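Local atomic coordinates of ATP phosphoribosyltransferase (Thermotoga maritima, PDB entry 1O63), a protein that probably catalyses the first step of histidine biosynthesis, condensing ATP with 5-phosphoribose 1-diphosphate, as a short-form subunit that works with HisZ. Residues K15-F27 with F191-S203. Sequence-based numbering, arbitrary orientation.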
loop_
_atom_site.group_PDB
_atom_site.type_symbol
_atom_site.label_atom_id
_atom_site.label_comp_id
_atom_site.label_asym_id
_atom_site.label_seq_id
_atom_site.Cartn_x
_atom_site.Cartn_y
_atom_site.Cartn_z
ATOM N N LYS A 15 -16.227 2.897 -12.370
ATOM C CA LYS A 15 -17.515 2.169 -12.306
ATOM C C LYS A 15 -18.410 2.806 -11.248
ATOM O O LYS A 15 -19.563 3.150 -11.459
ATOM C CB LYS A 15 -17.256 0.710 -11.967
ATOM C CG LYS A 15 -16.574 -0.137 -13.023
ATOM C CD LYS A 15 -17.541 -0.648 -14.080
ATOM C CE LYS A 15 -16.957 -1.854 -14.823
ATOM N NZ LYS A 15 -17.951 -2.429 -15.780
ATOM N N VAL A 16 -17.847 3.026 -10.047
ATOM C CA VAL A 16 -18.655 3.621 -8.974
ATOM C C VAL A 16 -19.092 5.028 -9.268
ATOM O O VAL A 16 -20.260 5.406 -9.056
ATOM C CB VAL A 16 -17.888 3.561 -7.632
ATOM C CG1 VAL A 16 -18.682 4.340 -6.588
ATOM C CG2 VAL A 16 -17.712 2.106 -7.229
HETATM N N MSE A 17 -18.159 5.894 -9.708
HETATM C CA MSE A 17 -18.545 7.280 -10.023
HETATM C C MSE A 17 -19.553 7.300 -11.163
HETATM O O MSE A 17 -20.484 8.097 -11.146
HETATM C CB MSE A 17 -17.311 8.120 -10.328
HETATM C CG MSE A 17 -16.350 8.100 -9.099
HETATM SE SE MSE A 17 -17.208 9.082 -7.658
HETATM C CE MSE A 17 -17.203 10.796 -8.533
ATOM N N THR A 18 -19.434 6.391 -12.125
ATOM C CA THR A 18 -20.470 6.329 -13.186
ATOM C C THR A 18 -21.807 5.921 -12.635
ATOM O O THR A 18 -22.863 6.499 -13.014
ATOM C CB THR A 18 -19.987 5.411 -14.322
ATOM O OG1 THR A 18 -18.946 6.146 -15.013
ATOM C CG2 THR A 18 -21.072 5.060 -15.310
ATOM N N TYR A 19 -21.861 5.010 -11.651
ATOM C CA TYR A 19 -23.148 4.651 -11.047
ATOM C C TYR A 19 -23.807 5.893 -10.425
ATOM O O TYR A 19 -25.008 6.121 -10.614
ATOM C CB TYR A 19 -23.085 3.583 -9.982
ATOM C CG TYR A 19 -22.505 2.238 -10.317
ATOM C CD1 TYR A 19 -22.796 1.570 -11.491
ATOM C CD2 TYR A 19 -21.650 1.608 -9.406
ATOM C CE1 TYR A 19 -22.237 0.334 -11.784
ATOM C CE2 TYR A 19 -21.105 0.372 -9.691
ATOM C CZ TYR A 19 -21.397 -0.263 -10.864
ATOM O OH TYR A 19 -20.828 -1.499 -11.110
ATOM N N LEU A 20 -23.052 6.621 -9.615
ATOM C CA LEU A 20 -23.607 7.811 -8.958
ATOM C C LEU A 20 -24.062 8.834 -9.992
ATOM O O LEU A 20 -25.055 9.535 -9.781
ATOM C CB LEU A 20 -22.510 8.456 -8.088
ATOM C CG LEU A 20 -21.886 7.559 -7.016
ATOM C CD1 LEU A 20 -20.964 8.400 -6.128
ATOM C CD2 LEU A 20 -22.978 6.901 -6.176
ATOM N N LYS A 21 -23.260 9.008 -11.038
ATOM C CA LYS A 21 -23.624 9.911 -12.137
ATOM C C LYS A 21 -24.979 9.521 -12.701
ATOM O O LYS A 21 -25.894 10.353 -12.733
ATOM C CB LYS A 21 -22.533 9.916 -13.213
ATOM C CG LYS A 21 -22.783 10.915 -14.340
ATOM C CD LYS A 21 -21.912 10.628 -15.561
ATOM C CE LYS A 21 -22.226 11.618 -16.683
ATOM N NZ LYS A 21 -21.535 11.263 -17.956
ATOM N N LYS A 22 -25.242 8.220 -12.902
ATOM C CA LYS A 22 -26.549 7.813 -13.415
ATOM C C LYS A 22 -27.672 7.832 -12.400
ATOM O O LYS A 22 -28.845 7.756 -12.812
ATOM C CB LYS A 22 -26.502 6.442 -14.090
ATOM C CG LYS A 22 -25.393 6.372 -15.163
ATOM C CD LYS A 22 -25.372 4.969 -15.731
ATOM C CE LYS A 22 -24.477 4.829 -16.943
ATOM N NZ LYS A 22 -24.399 3.377 -17.338
ATOM N N THR A 23 -27.403 7.899 -11.096
ATOM C CA THR A 23 -28.459 8.021 -10.117
ATOM C C THR A 23 -28.950 9.466 -9.995
ATOM O O THR A 23 -30.040 9.697 -9.467
ATOM C CB THR A 23 -28.095 7.518 -8.708
ATOM O OG1 THR A 23 -27.218 8.468 -8.089
ATOM C CG2 THR A 23 -27.429 6.154 -8.782
ATOM N N GLY A 24 -28.228 10.412 -10.573
ATOM C CA GLY A 24 -28.582 11.813 -10.560
ATOM C C GLY A 24 -27.620 12.703 -9.800
ATOM O O GLY A 24 -27.772 13.930 -9.783
ATOM N N VAL A 25 -26.533 12.138 -9.232
ATOM C CA VAL A 25 -25.613 12.988 -8.476
ATOM C C VAL A 25 -24.853 13.960 -9.372
ATOM O O VAL A 25 -24.261 13.581 -10.370
ATOM C CB VAL A 25 -24.607 12.166 -7.659
ATOM C CG1 VAL A 25 -23.722 13.097 -6.830
ATOM C CG2 VAL A 25 -25.281 11.145 -6.778
ATOM N N ILE A 26 -24.858 15.235 -8.970
ATOM C CA ILE A 26 -24.128 16.270 -9.714
ATOM C C ILE A 26 -23.160 16.958 -8.746
ATOM O O ILE A 26 -23.589 17.380 -7.673
ATOM C CB ILE A 26 -25.082 17.325 -10.305
ATOM C CG1 ILE A 26 -25.886 16.760 -11.464
ATOM C CG2 ILE A 26 -24.294 18.562 -10.739
ATOM C CD1 ILE A 26 -27.066 17.577 -11.911
ATOM N N PHE A 27 -21.881 17.040 -9.080
ATOM C CA PHE A 27 -20.951 17.691 -8.153
ATOM C C PHE A 27 -20.753 19.161 -8.488
ATOM O O PHE A 27 -20.499 19.502 -9.639
ATOM C CB PHE A 27 -19.605 16.968 -8.139
ATOM C CG PHE A 27 -19.706 15.535 -7.689
ATOM C CD1 PHE A 27 -20.051 15.237 -6.386
ATOM C CD2 PHE A 27 -19.476 14.496 -8.577
ATOM C CE1 PHE A 27 -20.166 13.931 -5.958
ATOM C CE2 PHE A 27 -19.600 13.185 -8.149
ATOM C CZ PHE A 27 -19.939 12.901 -6.845
ATOM N N PHE A 191 -31.938 6.103 -1.209
ATOM C CA PHE A 191 -30.777 6.224 -2.104
ATOM C C PHE A 191 -30.372 4.835 -2.597
ATOM O O PHE A 191 -30.137 4.638 -3.794
ATOM C CB PHE A 191 -29.619 6.930 -1.386
ATOM C CG PHE A 191 -28.341 6.925 -2.185
ATOM C CD1 PHE A 191 -28.140 7.847 -3.190
ATOM C CD2 PHE A 191 -27.362 5.983 -1.938
ATOM C CE1 PHE A 191 -26.980 7.838 -3.945
ATOM C CE2 PHE A 191 -26.190 5.967 -2.678
ATOM C CZ PHE A 191 -26.004 6.898 -3.676
ATOM N N LEU A 192 -30.369 3.835 -1.724
ATOM C CA LEU A 192 -29.985 2.473 -2.121
ATOM C C LEU A 192 -30.944 1.882 -3.149
ATOM O O LEU A 192 -30.539 1.075 -3.998
ATOM C CB LEU A 192 -29.879 1.555 -0.901
ATOM C CG LEU A 192 -28.775 1.926 0.103
ATOM C CD1 LEU A 192 -28.778 1.001 1.305
ATOM C CD2 LEU A 192 -27.422 1.919 -0.597
ATOM N N GLU A 193 -32.220 2.264 -3.103
ATOM C CA GLU A 193 -33.185 1.814 -4.098
ATOM C C GLU A 193 -32.849 2.372 -5.479
ATOM O O GLU A 193 -32.824 1.608 -6.436
ATOM C CB GLU A 193 -34.610 2.249 -3.755
ATOM C CG GLU A 193 -35.244 1.585 -2.560
ATOM C CD GLU A 193 -36.739 1.840 -2.476
ATOM O OE1 GLU A 193 -37.411 1.818 -3.531
ATOM O OE2 GLU A 193 -37.244 2.076 -1.356
ATOM N N LYS A 194 -32.669 3.681 -5.588
ATOM C CA LYS A 194 -32.280 4.284 -6.850
ATOM C C LYS A 194 -30.978 3.692 -7.395
ATOM O O LYS A 194 -30.854 3.428 -8.591
ATOM C CB LYS A 194 -32.096 5.791 -6.699
ATOM C CG LYS A 194 -33.340 6.553 -6.303
ATOM C CD LYS A 194 -33.062 8.056 -6.249
ATOM C CE LYS A 194 -32.661 8.581 -7.611
ATOM N NZ LYS A 194 -33.113 9.985 -7.823
ATOM N N LEU A 195 -29.995 3.507 -6.516
ATOM C CA LEU A 195 -28.694 2.988 -6.926
ATOM C C LEU A 195 -28.765 1.564 -7.426
ATOM O O LEU A 195 -28.206 1.253 -8.493
ATOM C CB LEU A 195 -27.718 3.127 -5.752
ATOM C CG LEU A 195 -26.273 2.713 -5.980
ATOM C CD1 LEU A 195 -25.603 3.656 -6.971
ATOM C CD2 LEU A 195 -25.521 2.703 -4.638
ATOM N N GLN A 196 -29.500 0.669 -6.758
ATOM C CA GLN A 196 -29.628 -0.707 -7.257
ATOM C C GLN A 196 -30.283 -0.743 -8.637
ATOM O O GLN A 196 -29.871 -1.518 -9.514
ATOM C CB GLN A 196 -30.368 -1.592 -6.266
ATOM C CG GLN A 196 -30.352 -3.091 -6.562
ATOM C CD GLN A 196 -31.007 -3.898 -5.462
ATOM O OE1 GLN A 196 -31.622 -3.325 -4.555
ATOM N NE2 GLN A 196 -30.931 -5.222 -5.509
ATOM N N GLU A 197 -31.324 0.069 -8.857
ATOM C CA GLU A 197 -31.949 0.155 -10.177
ATOM C C GLU A 197 -30.897 0.491 -11.254
ATOM O O GLU A 197 -30.792 -0.163 -12.272
ATOM C CB GLU A 197 -32.967 1.312 -10.216
ATOM C CG GLU A 197 -34.382 0.966 -9.921
ATOM C CD GLU A 197 -35.388 2.074 -10.185
ATOM O OE1 GLU A 197 -36.588 1.752 -10.302
ATOM O OE2 GLU A 197 -35.015 3.261 -10.257
ATOM N N VAL A 198 -30.159 1.557 -11.006
ATOM C CA VAL A 198 -29.126 2.031 -11.941
ATOM C C VAL A 198 -28.063 0.961 -12.136
ATOM O O VAL A 198 -27.716 0.549 -13.249
ATOM C CB VAL A 198 -28.506 3.326 -11.377
ATOM C CG1 VAL A 198 -27.203 3.693 -12.050
ATOM C CG2 VAL A 198 -29.517 4.470 -11.461
ATOM N N ILE A 199 -27.551 0.454 -11.010
ATOM C CA ILE A 199 -26.467 -0.533 -11.061
ATOM C C ILE A 199 -26.856 -1.795 -11.783
ATOM O O ILE A 199 -26.090 -2.390 -12.556
ATOM C CB ILE A 199 -25.959 -0.831 -9.638
ATOM C CG1 ILE A 199 -25.137 0.380 -9.158
ATOM C CG2 ILE A 199 -25.144 -2.109 -9.617
ATOM C CD1 ILE A 199 -24.716 0.285 -7.696
ATOM N N GLU A 200 -28.061 -2.286 -11.527
ATOM C CA GLU A 200 -28.558 -3.484 -12.203
ATOM C C GLU A 200 -28.557 -3.293 -13.713
ATOM O O GLU A 200 -28.048 -4.132 -14.465
ATOM C CB GLU A 200 -29.991 -3.761 -11.707
ATOM C CG GLU A 200 -30.361 -5.230 -11.805
ATOM C CD GLU A 200 -31.026 -5.734 -10.531
ATOM O OE1 GLU A 200 -32.205 -5.391 -10.314
ATOM O OE2 GLU A 200 -30.358 -6.434 -9.749
ATOM N N HIS A 201 -29.138 -2.169 -14.157
ATOM C CA HIS A 201 -29.204 -1.903 -15.589
ATOM C C HIS A 201 -27.808 -1.799 -16.192
ATOM O O HIS A 201 -27.530 -2.400 -17.228
ATOM C CB HIS A 201 -30.014 -0.636 -15.895
ATOM C CG HIS A 201 -30.206 -0.446 -17.373
ATOM N ND1 HIS A 201 -31.062 -1.253 -18.111
ATOM C CD2 HIS A 201 -29.629 0.400 -18.247
ATOM C CE1 HIS A 201 -31.012 -0.880 -19.381
ATOM N NE2 HIS A 201 -30.151 0.113 -19.492
ATOM N N ASP A 202 -26.893 -1.117 -15.495
ATOM C CA ASP A 202 -25.547 -0.938 -16.007
ATOM C C ASP A 202 -24.780 -2.251 -16.124
ATOM O O ASP A 202 -24.117 -2.479 -17.135
ATOM C CB ASP A 202 -24.728 0.027 -15.136
ATOM C CG ASP A 202 -23.330 0.239 -15.695
ATOM O OD1 ASP A 202 -23.194 1.058 -16.637
ATOM O OD2 ASP A 202 -22.376 -0.422 -15.235
ATOM N N SER A 203 -24.748 -3.025 -15.043
ATOM C CA SER A 203 -23.977 -4.263 -15.019
ATOM C C SER A 203 -24.534 -5.312 -15.957
ATOM O O SER A 203 -23.780 -5.998 -16.663
ATOM C CB SER A 203 -23.905 -4.799 -13.583
ATOM O OG SER A 203 -25.106 -5.458 -13.238
HETATM O O HOH W 1 -21.506 -2.541 -13.723
#
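With CG of Y19 beside its backbone N (chi1 -58°) and CG of D202 anti to its own (chi1 -179°), the tyrosine ring and the carboxylate meet where two helices of the periplasmic-binding-protein-like fold pack. Helix 15-23 and helix 191-203 run at 117° to each other, with axes 9.1 Å apart at the closest point. I199 lies over one face of the Y19 ring in a CH-pi contact, its CG1 3.5 Å from the ring centroid; the backbone O of K15 lies over the opposite face, offset toward the rim. At the ring's edge, D202 OD2 comes within 3.5 Å of Y19 CE1, the carboxylate plane turned nearly perpendicular to the ring. A water in the ring plane joins Y19 OH to D202 OD2, donating to the latter. Replacing Y19 by an alanine would probably strip I199 CG1 of the face it packs on and take away the hydroxyl that bonds the water bridging to D202. The extended chain of K22 forms a salt bridge, its NZ 2.7 Å from D202 OD1, on the anti side of the carboxylate and somewhat out of its plane. Further along, T23 is a knob in a hole made by F191, K194, L195 and V198, its CG2 3.6 Å from L195 CD1. L20 CD2 meets the edge of the F191 ring in plane at CZ (3.9 Å). On the sheet side, L20 and F191 both touch L5 of strand 4-8, and L195 touches F63 of strand 61-65. G24, at positive phi, ends helix 15-23 in a Schellman motif. There L20 O accepts from T23 OG1, at 2.9 Å, and from V25 N, the two donors arriving from opposite faces of the carbonyl plane.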